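Stromal cell-derived factor 2-like protein (Arabidopsis thaliana, PDB 3MAL) takes part in protein quality control and the unfolded protein response of the endoplasmic reticulum, in a complex with ERDJ3B and the chaperone BIP1. Local coordinates at residues D59-G71 / T85-L97. Residues are numbered along the deposited sequence; the frame is centred on the assembly and turned at random. Where two conformers were deposited one is given.
Sequences DSNSYWIVKPVPG and TIRLQHMKTRKWL
I65 and K67 each exchange a pair of backbone hydrogen bonds with Q89 and R87, respectively, joining strands 64-67 and 85-90 as antiparallel neighbours. One more backbone bond, M91 N to Y63 O, follows, almost straight (178°).

W64, V66 and L88 share the buried face, where their apolar bulk suits a barrel interior, with H90, a flat ring whose nitrogens need partners. V66 and L88 lie side by side, V66 CG2 4.0 Å from L88 CD2. The H90 imidazole turns its edge to one face of the W64 six-membered ring, the planes at 58°, while L97 CB touches the indole at CZ3. Both H90 nitrogens find partners: NE2 donates to N61 O (2.8 Å) in the imidazole plane, and ND1 is hydrogen-bonded with T93 OG1, which fixes the ring's rotation. W64 NE1 reaches L35 O.

On the other face the long polar chains of K67, R87 and Q89 gather beside W96. Extended beyond CG, K67 carries NZ to Q89 OE1 (2.7 Å), and its CD rests against the W96 ring edge (CH2, 3.7 Å). D118 accepts from Q89 NE2 and pairs with R94, probably easing the closeness of R94 to K67. R87 bends at chi3 (-65°) so that its NE (2.9 Å) and NH2 both donate to P68 O, side-on; P70 CD lies over the centre of one guanidinium face and W96 CH2 over the outer part of the opposite face.

Beyond the strand, the unbranched M91 chain lies along I65 in the given conformer, its sulfur obliquely beside the Y63 ring, a Met-aromatic contact. K92 curls so that NZ donates to S60 OG and N61 OD1 (3.0 Å).

Strand 23-28 flanks 64-67 and strand 127-131 flanks 85-90, so the pair are adjacent staves of the six-stranded antiparallel barrel characteristic of the beta-trefoil fold of MIR domains.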
ATOM      1  N   ASP A  59       7.765  14.135  -2.466  1.00  9.58           N
ATOM      2  CA  ASP A  59       8.397  12.998  -1.824  1.00  8.54           C
ATOM      3  C   ASP A  59       8.379  11.815  -2.788  1.00  7.69           C
ATOM      4  O   ASP A  59       7.342  11.182  -2.968  1.00  7.07           O
ATOM      5  CB  ASP A  59       7.631  12.642  -0.540  1.00  8.86           C
ATOM      6  CG  ASP A  59       8.299  11.539   0.222  1.00  9.77           C
ATOM      7  OD1 ASP A  59       7.652  10.500   0.461  1.00  9.85           O
ATOM      8  OD2 ASP A  59       9.482  11.714   0.557  1.00 11.53           O
ATOM      9  N   SER A  60       9.516  11.531  -3.431  1.00  7.10           N
ATOM     10  CA  SER A  60       9.592  10.410  -4.396  1.00  7.77           C
ATOM     11  C   SER A  60       9.359   9.085  -3.666  1.00  7.26           C
ATOM     12  O   SER A  60       8.859   8.125  -4.251  1.00  7.56           O
ATOM     13  CB  SER A  60      10.941  10.395  -5.126  1.00  7.14           C
ATOM     14  OG  SER A  60      12.003  10.390  -4.202  1.00 11.72           O
ATOM     15  N   ASN A  61       9.681   9.069  -2.366  1.00  7.17           N
ATOM     16  CA  ASN A  61       9.442   7.919  -1.490  1.00  7.54           C
ATOM     17  C   ASN A  61       7.966   7.581  -1.246  1.00  7.52           C
ATOM     18  O   ASN A  61       7.665   6.558  -0.592  1.00  7.62           O
ATOM     19  CB  ASN A  61      10.155   8.111  -0.136  1.00  8.34           C
ATOM     20  CG  ASN A  61      11.631   7.780  -0.200  1.00 10.14           C
ATOM     21  OD1 ASN A  61      12.060   7.005  -1.054  1.00 11.50           O
ATOM     22  ND2 ASN A  61      12.422   8.366   0.702  1.00 12.42           N
ATOM     23  N   SER A  62       7.059   8.401  -1.787  1.00  6.65           N
ATOM     24  CA  SER A  62       5.627   8.097  -1.735  1.00  6.83           C
ATOM     25  C   SER A  62       5.067   7.362  -2.948  1.00  7.03           C
ATOM     26  O   SER A  62       3.857   7.079  -2.990  1.00  6.26           O
ATOM     27  CB  SER A  62       4.814   9.377  -1.505  1.00  5.74           C
ATOM     28  OG  SER A  62       5.064   9.883  -0.212  1.00  6.28           O
ATOM     29  N   TYR A  63       5.916   7.077  -3.942  1.00  7.38           N
ATOM     30  CA  TYR A  63       5.446   6.410  -5.158  1.00  7.49           C
ATOM     31  C   TYR A  63       5.553   4.895  -5.090  1.00  7.90           C
ATOM     32  O   TYR A  63       6.544   4.349  -4.576  1.00  6.32           O
ATOM     33  CB  TYR A  63       6.167   6.934  -6.398  1.00  8.48           C
ATOM     34  CG  TYR A  63       5.520   8.171  -6.965  1.00  8.96           C
ATOM     35  CD1 TYR A  63       6.160   9.420  -6.906  1.00 10.86           C
ATOM     36  CD2 TYR A  63       4.256   8.097  -7.550  1.00 11.40           C
ATOM     37  CE1 TYR A  63       5.533  10.569  -7.440  1.00 12.58           C
ATOM     38  CE2 TYR A  63       3.630   9.221  -8.067  1.00 12.20           C
ATOM     39  CZ  TYR A  63       4.267  10.447  -7.994  1.00 12.62           C
ATOM     40  OH  TYR A  63       3.610  11.529  -8.516  1.00 15.84           O
ATOM     41  N   TRP A  64       4.502   4.245  -5.606  1.00  7.87           N
ATOM     42  CA  TRP A  64       4.346   2.789  -5.644  1.00  7.48           C
ATOM     43  C   TRP A  64       3.941   2.389  -7.078  1.00  8.19           C
ATOM     44  O   TRP A  64       3.132   3.080  -7.703  1.00  8.78           O
ATOM     45  CB  TRP A  64       3.251   2.342  -4.641  1.00  7.42           C
ATOM     46  CG  TRP A  64       3.561   2.758  -3.233  1.00  5.64           C
ATOM     47  CD1 TRP A  64       3.284   3.984  -2.646  1.00  3.73           C
ATOM     48  CD2 TRP A  64       4.241   1.976  -2.241  1.00  4.41           C
ATOM     49  NE1 TRP A  64       3.758   3.997  -1.351  1.00  4.10           N
ATOM     50  CE2 TRP A  64       4.347   2.778  -1.079  1.00  5.21           C
ATOM     51  CE3 TRP A  64       4.754   0.671  -2.215  1.00  4.60           C
ATOM     52  CZ2 TRP A  64       4.937   2.312   0.104  1.00  6.01           C
ATOM     53  CZ3 TRP A  64       5.364   0.205  -1.033  1.00  6.63           C
ATOM     54  CH2 TRP A  64       5.450   1.032   0.109  1.00  6.47           C
ATOM     55  N   ILE A  65       4.479   1.274  -7.572  1.00  8.34           N
ATOM     56  CA  ILE A  65       4.042   0.705  -8.861  1.00  8.43           C
ATOM     57  C   ILE A  65       2.985  -0.400  -8.660  1.00  8.35           C
ATOM     58  O   ILE A  65       3.203  -1.349  -7.901  1.00  8.28           O
ATOM     59  CB  ILE A  65       5.233   0.191  -9.709  1.00  9.65           C
ATOM     60  CG1 ILE A  65       6.266   1.301  -9.914  1.00 10.72           C
ATOM     61  CG2 ILE A  65       4.745  -0.300 -11.075  1.00  7.12           C
ATOM     62  CD1 ILE A  65       5.644   2.511 -10.616  1.00 13.60           C
ATOM     63  N   VAL A  66       1.819  -0.273  -9.313  1.00  8.23           N
ATOM     64  CA  VAL A  66       0.771  -1.297  -9.204  1.00  8.52           C
ATOM     65  C   VAL A  66       1.144  -2.480 -10.109  1.00  9.52           C
ATOM     66  O   VAL A  66       1.352  -2.308 -11.322  1.00  8.53           O
ATOM     67  CB  VAL A  66      -0.603  -0.763  -9.664  1.00  8.99           C
ATOM     68  CG1 VAL A  66      -1.707  -1.796  -9.408  1.00  8.25           C
ATOM     69  CG2 VAL A  66      -0.914   0.571  -9.012  1.00  9.14           C
ATOM     70  N   LYS A  67       1.251  -3.669  -9.514  1.00  9.70           N
ATOM     71  CA  LYS A  67       1.614  -4.864 -10.278  1.00 11.06           C
ATOM     72  C   LYS A  67       0.678  -6.067 -10.025  1.00 12.01           C
ATOM     73  O   LYS A  67       0.065  -6.179  -8.944  1.00 11.06           O
ATOM     74  CB  LYS A  67       3.079  -5.245  -9.998  1.00 11.07           C
ATOM     75  CG  LYS A  67       4.091  -4.287 -10.629  1.00 12.93           C
ATOM     76  CD  LYS A  67       5.552  -4.782 -10.469  1.00 14.16           C
ATOM     77  CE  LYS A  67       6.494  -3.731 -11.043  1.00 16.41           C
ATOM     78  NZ  LYS A  67       7.928  -4.181 -11.220  1.00 16.41           N
ATOM     79  N   PRO A  68       0.555  -6.963 -11.029  1.00 12.69           N
ATOM     80  CA  PRO A  68      -0.176  -8.214 -10.833  1.00 13.56           C
ATOM     81  C   PRO A  68       0.665  -9.227 -10.045  1.00 15.22           C
ATOM     82  O   PRO A  68       1.840  -8.973  -9.743  1.00 14.35           O
ATOM     83  CB  PRO A  68      -0.416  -8.695 -12.278  1.00 12.50           C
ATOM     84  CG  PRO A  68       0.759  -8.238 -13.013  1.00 12.36           C
ATOM     85  CD  PRO A  68       1.121  -6.876 -12.391  1.00 12.99           C
ATOM     86  N   VAL A  69       0.065 -10.351  -9.680  1.00 17.20           N
ATOM     87  CA  VAL A  69       0.853 -11.465  -9.149  1.00 19.87           C
ATOM     88  C   VAL A  69       1.472 -12.223 -10.351  1.00 21.23           C
ATOM     89  O   VAL A  69       0.830 -12.380 -11.398  1.00 20.87           O
ATOM     90  CB  VAL A  69       0.040 -12.380  -8.168  1.00 20.18           C
ATOM     91  CG1 VAL A  69      -0.896 -11.544  -7.291  1.00 21.48           C
ATOM     92  CG2 VAL A  69      -0.736 -13.437  -8.894  1.00 21.26           C
ATOM     93  N   PRO A  70       2.724 -12.693 -10.198  1.00 23.38           N
ATOM     94  CA  PRO A  70       3.540 -13.182 -11.325  1.00 24.68           C
ATOM     95  C   PRO A  70       2.944 -14.327 -12.189  1.00 25.70           C
ATOM     96  O   PRO A  70       3.333 -14.480 -13.356  1.00 26.44           O
ATOM     97  CB  PRO A  70       4.854 -13.621 -10.650  1.00 25.10           C
ATOM     98  CG  PRO A  70       4.521 -13.758  -9.180  1.00 24.77           C
ATOM     99  CD  PRO A  70       3.457 -12.758  -8.915  1.00 23.71           C
ATOM    100  N   GLY A  71       2.003 -15.102 -11.667  1.00 25.50           N
ATOM    101  CA  GLY A  71       1.484 -16.228 -12.469  1.00 26.41           C
ATOM    102  C   GLY A  71       0.596 -15.896 -13.678  1.00 26.25           C
ATOM    103  O   GLY A  71       0.464 -16.714 -14.584  1.00 26.36           O
ATOM    104  N   THR A  85      -6.172  -9.384  -6.941  1.00  8.81           N
ATOM    105  CA  THR A  85      -5.011  -9.501  -6.071  1.00  9.84           C
ATOM    106  C   THR A  85      -3.873  -8.728  -6.725  1.00  9.57           C
ATOM    107  O   THR A  85      -3.501  -9.016  -7.871  1.00 10.01           O
ATOM    108  CB  THR A  85      -4.601 -10.965  -5.896  1.00 10.18           C
ATOM    109  OG1 THR A  85      -5.752 -11.724  -5.501  1.00 10.54           O
ATOM    110  CG2 THR A  85      -3.506 -11.102  -4.820  1.00  9.17           C
ATOM    111  N   ILE A  86      -3.346  -7.739  -6.010  1.00  8.79           N
ATOM    112  CA  ILE A  86      -2.295  -6.863  -6.537  1.00  8.36           C
ATOM    113  C   ILE A  86      -1.073  -6.830  -5.613  1.00  7.78           C
ATOM    114  O   ILE A  86      -1.113  -7.312  -4.455  1.00  7.43           O
ATOM    115  CB  ILE A  86      -2.782  -5.377  -6.783  1.00  8.50           C
ATOM    116  CG1 ILE A  86      -3.014  -4.635  -5.449  1.00  9.13           C
ATOM    117  CG2 ILE A  86      -4.029  -5.329  -7.698  1.00  7.84           C
ATOM    118  CD1 ILE A  86      -3.321  -3.127  -5.606  1.00  8.90           C
ATOM    119  N   ARG A  87       0.010  -6.275  -6.151  1.00  7.61           N
ATOM    120  CA  ARG A  87       1.228  -5.985  -5.395  1.00  7.12           C
ATOM    121  C   ARG A  87       1.506  -4.479  -5.594  1.00  7.38           C
ATOM    122  O   ARG A  87       1.153  -3.902  -6.639  1.00  5.81           O
ATOM    123  CB  ARG A  87       2.401  -6.838  -5.897  1.00  7.02           C
ATOM    124  CG  ARG A  87       2.225  -8.360  -5.663  1.00  9.59           C
ATOM    125  CD  ARG A  87       3.459  -9.195  -6.062  1.00  7.28           C
ATOM    126  NE  ARG A  87       3.717  -9.125  -7.488  1.00  8.47           N
ATOM    127  CZ  ARG A  87       4.854  -9.469  -8.082  1.00 11.39           C
ATOM    128  NH1 ARG A  87       5.887  -9.922  -7.383  1.00 10.02           N
ATOM    129  NH2 ARG A  87       4.965  -9.313  -9.387  1.00 10.71           N
ATOM    130  N   LEU A  88       2.101  -3.843  -4.585  1.00  7.01           N
ATOM    131  CA  LEU A  88       2.527  -2.462  -4.701  1.00  6.97           C
ATOM    132  C   LEU A  88       4.018  -2.435  -4.461  1.00  6.56           C
ATOM    133  O   LEU A  88       4.477  -2.759  -3.379  1.00  6.22           O
ATOM    134  CB  LEU A  88       1.790  -1.551  -3.686  1.00  7.00           C
ATOM    135  CG  LEU A  88       0.302  -1.334  -3.972  1.00  9.22           C
ATOM    136  CD1 LEU A  88      -0.344  -0.606  -2.775  1.00  9.01           C
ATOM    137  CD2 LEU A  88       0.109  -0.526  -5.273  1.00  9.82           C
ATOM    138  N   GLN A  89       4.783  -2.083  -5.494  1.00  7.28           N
ATOM    139  CA  GLN A  89       6.236  -2.090  -5.350  1.00  7.59           C
ATOM    140  C   GLN A  89       6.705  -0.655  -5.171  1.00  7.01           C
ATOM    141  O   GLN A  89       6.387   0.192  -5.978  1.00  8.08           O
ATOM    142  CB  GLN A  89       6.905  -2.735  -6.569  1.00  8.44           C
ATOM    143  CG  GLN A  89       8.413  -2.926  -6.370  1.00  8.52           C
ATOM    144  CD  GLN A  89       9.092  -3.573  -7.577  1.00 11.34           C
ATOM    145  OE1 GLN A  89       8.672  -3.381  -8.729  1.00 12.76           O
ATOM    146  NE2 GLN A  89      10.159  -4.324  -7.315  1.00  8.71           N
ATOM    147  N   HIS A  90       7.470  -0.406  -4.114  1.00  7.06           N
ATOM    148  CA  HIS A  90       8.016   0.908  -3.801  1.00  7.24           C
ATOM    149  C   HIS A  90       9.014   1.284  -4.890  1.00  7.76           C
ATOM    150  O   HIS A  90       9.957   0.533  -5.160  1.00  7.90           O
ATOM    151  CB  HIS A  90       8.710   0.858  -2.425  1.00  6.71           C
ATOM    152  CG  HIS A  90       9.051   2.203  -1.860  1.00  6.64           C
ATOM    153  ND1 HIS A  90      10.347   2.567  -1.540  1.00  7.70           N
ATOM    154  CD2 HIS A  90       8.271   3.262  -1.527  1.00  5.70           C
ATOM    155  CE1 HIS A  90      10.349   3.794  -1.049  1.00  6.61           C
ATOM    156  NE2 HIS A  90       9.105   4.243  -1.038  1.00  5.15           N
ATOM    157  N   MET A  91       8.812   2.441  -5.518  1.00  7.66           N
ATOM    158  CA  MET A  91       9.628   2.808  -6.668  1.00  7.95           C
ATOM    159  C   MET A  91      11.090   3.014  -6.298  1.00  8.29           C
ATOM    160  O   MET A  91      11.987   2.592  -7.034  1.00  8.74           O
ATOM    161  CB  MET A  91       9.104   4.068  -7.347  1.00  8.96           C
ATOM    162  CG  MET A  91       7.975   3.852  -8.340  1.00 11.34           C
ATOM    163  SD  MET A  91       7.674   5.367  -9.307  1.00 14.63           S
ATOM    164  CE  MET A  91       9.008   5.348 -10.478  1.00 14.08           C
ATOM    165  N   LYS A  92      11.322   3.656  -5.168  1.00  7.41           N
ATOM    166  CA  LYS A  92      12.670   4.066  -4.789  1.00  8.66           C
ATOM    167  C   LYS A  92      13.535   2.916  -4.307  1.00  9.39           C
ATOM    168  O   LYS A  92      14.728   2.900  -4.602  1.00 10.37           O
ATOM    169  CB  LYS A  92      12.616   5.189  -3.729  1.00  8.49           C
ATOM    170  CG  LYS A  92      12.183   6.550  -4.290  1.00  9.60           C
ATOM    171  CD  LYS A  92      13.313   7.243  -4.999  1.00 14.28           C
ATOM    172  CE  LYS A  92      14.406   7.652  -4.031  1.00 15.97           C
ATOM    173  NZ  LYS A  92      13.867   8.503  -2.976  1.00 17.29           N
ATOM    174  N   THR A  93      12.951   1.950  -3.585  1.00  9.48           N
ATOM    175  CA  THR A  93      13.720   0.829  -3.018  1.00  9.20           C
ATOM    176  C   THR A  93      13.473  -0.519  -3.697  1.00  9.31           C
ATOM    177  O   THR A  93      14.214  -1.471  -3.452  1.00  8.62           O
ATOM    178  CB  THR A  93      13.496   0.632  -1.481  1.00  8.60           C
ATOM    179  OG1 THR A  93      12.139   0.248  -1.246  1.00  8.74           O
ATOM    180  CG2 THR A  93      13.819   1.899  -0.686  1.00  9.01           C
ATOM    181  N   ARG A  94      12.439  -0.615  -4.530  1.00  9.04           N
ATOM    182  CA  ARG A  94      12.103  -1.873  -5.196  1.00  9.76           C
ATOM    183  C   ARG A  94      11.542  -2.972  -4.275  1.00 10.02           C
ATOM    184  O   ARG A  94      11.343  -4.112  -4.717  1.00  9.66           O
ATOM    185  CB  ARG A  94      13.328  -2.396  -5.976  1.00 10.22           C
ATOM    186  CG  ARG A  94      13.632  -1.575  -7.174  1.00 13.54           C
ATOM    187  CD  ARG A  94      12.920  -2.285  -8.310  1.00 19.64           C
ATOM    188  NE  ARG A  94      12.081  -1.388  -9.047  1.00 22.52           N
ATOM    189  CZ  ARG A  94      11.245  -1.755 -10.006  1.00 21.56           C
ATOM    190  NH1 ARG A  94      11.106  -3.037 -10.347  1.00 23.13           N
ATOM    191  NH2 ARG A  94      10.542  -0.823 -10.607  1.00 20.68           N
ATOM    192  N   LYS A  95      11.270  -2.643  -3.011  1.00  9.96           N
ATOM    193  CA  LYS A  95      10.681  -3.624  -2.076  1.00  9.85           C
ATOM    194  C   LYS A  95       9.147  -3.632  -2.182  1.00  9.95           C
ATOM    195  O   LYS A  95       8.551  -2.662  -2.665  1.00  9.36           O
ATOM    196  CB  LYS A  95      11.154  -3.392  -0.620  1.00 10.52           C
ATOM    197  CG  LYS A  95      12.701  -3.432  -0.429  1.00 11.33           C
ATOM    198  CD  LYS A  95      13.033  -3.878   1.016  1.00 15.12           C
ATOM    199  CE  LYS A  95      14.538  -4.115   1.281  1.00 15.91           C
ATOM    200  NZ  LYS A  95      15.237  -4.770   0.141  1.00 18.20           N
ATOM    201  N   TRP A  96       8.525  -4.733  -1.754  1.00  8.75           N
ATOM    202  CA  TRP A  96       7.073  -4.958  -1.943  1.00  8.37           C
ATOM    203  C   TRP A  96       6.312  -4.619  -0.671  1.00  8.12           C
ATOM    204  O   TRP A  96       6.744  -5.003   0.408  1.00  7.83           O
ATOM    205  CB  TRP A  96       6.805  -6.435  -2.300  1.00  8.18           C
ATOM    206  CG  TRP A  96       7.588  -6.870  -3.484  1.00  8.65           C
ATOM    207  CD1 TRP A  96       8.824  -7.461  -3.495  1.00  9.45           C
ATOM    208  CD2 TRP A  96       7.209  -6.693  -4.841  1.00  9.19           C
ATOM    209  NE1 TRP A  96       9.234  -7.667  -4.798  1.00 10.19           N
ATOM    210  CE2 TRP A  96       8.259  -7.197  -5.640  1.00 10.65           C
ATOM    211  CE3 TRP A  96       6.081  -6.149  -5.467  1.00  9.11           C
ATOM    212  CZ2 TRP A  96       8.206  -7.180  -7.036  1.00 10.22           C
ATOM    213  CZ3 TRP A  96       6.018  -6.156  -6.849  1.00  9.38           C
ATOM    214  CH2 TRP A  96       7.080  -6.652  -7.620  1.00  9.28           C
ATOM    215  N   LEU A  97       5.191  -3.900  -0.792  1.00  7.36           N
ATOM    216  CA  LEU A  97       4.278  -3.710   0.352  1.00  7.11           C
ATOM    217  C   LEU A  97       3.885  -5.093   0.928  1.00  6.85           C
ATOM    218  O   LEU A  97       3.427  -5.967   0.192  1.00  6.94           O
ATOM    219  CB  LEU A  97       3.014  -2.946  -0.083  1.00  6.93           C
ATOM    220  CG  LEU A  97       2.130  -2.507   1.097  1.00  7.70           C
ATOM    221  CD1 LEU A  97       2.895  -1.506   1.998  1.00  8.03           C
ATOM    222  CD2 LEU A  97       0.748  -1.963   0.626  1.00  7.90           C
TER
HETATM  223  O   HOH W   1       9.141   5.271  -4.025  1.00  3.85           O
HETATM  224  O   HOH W   2      -2.621 -10.731 -10.279  1.00 25.41           O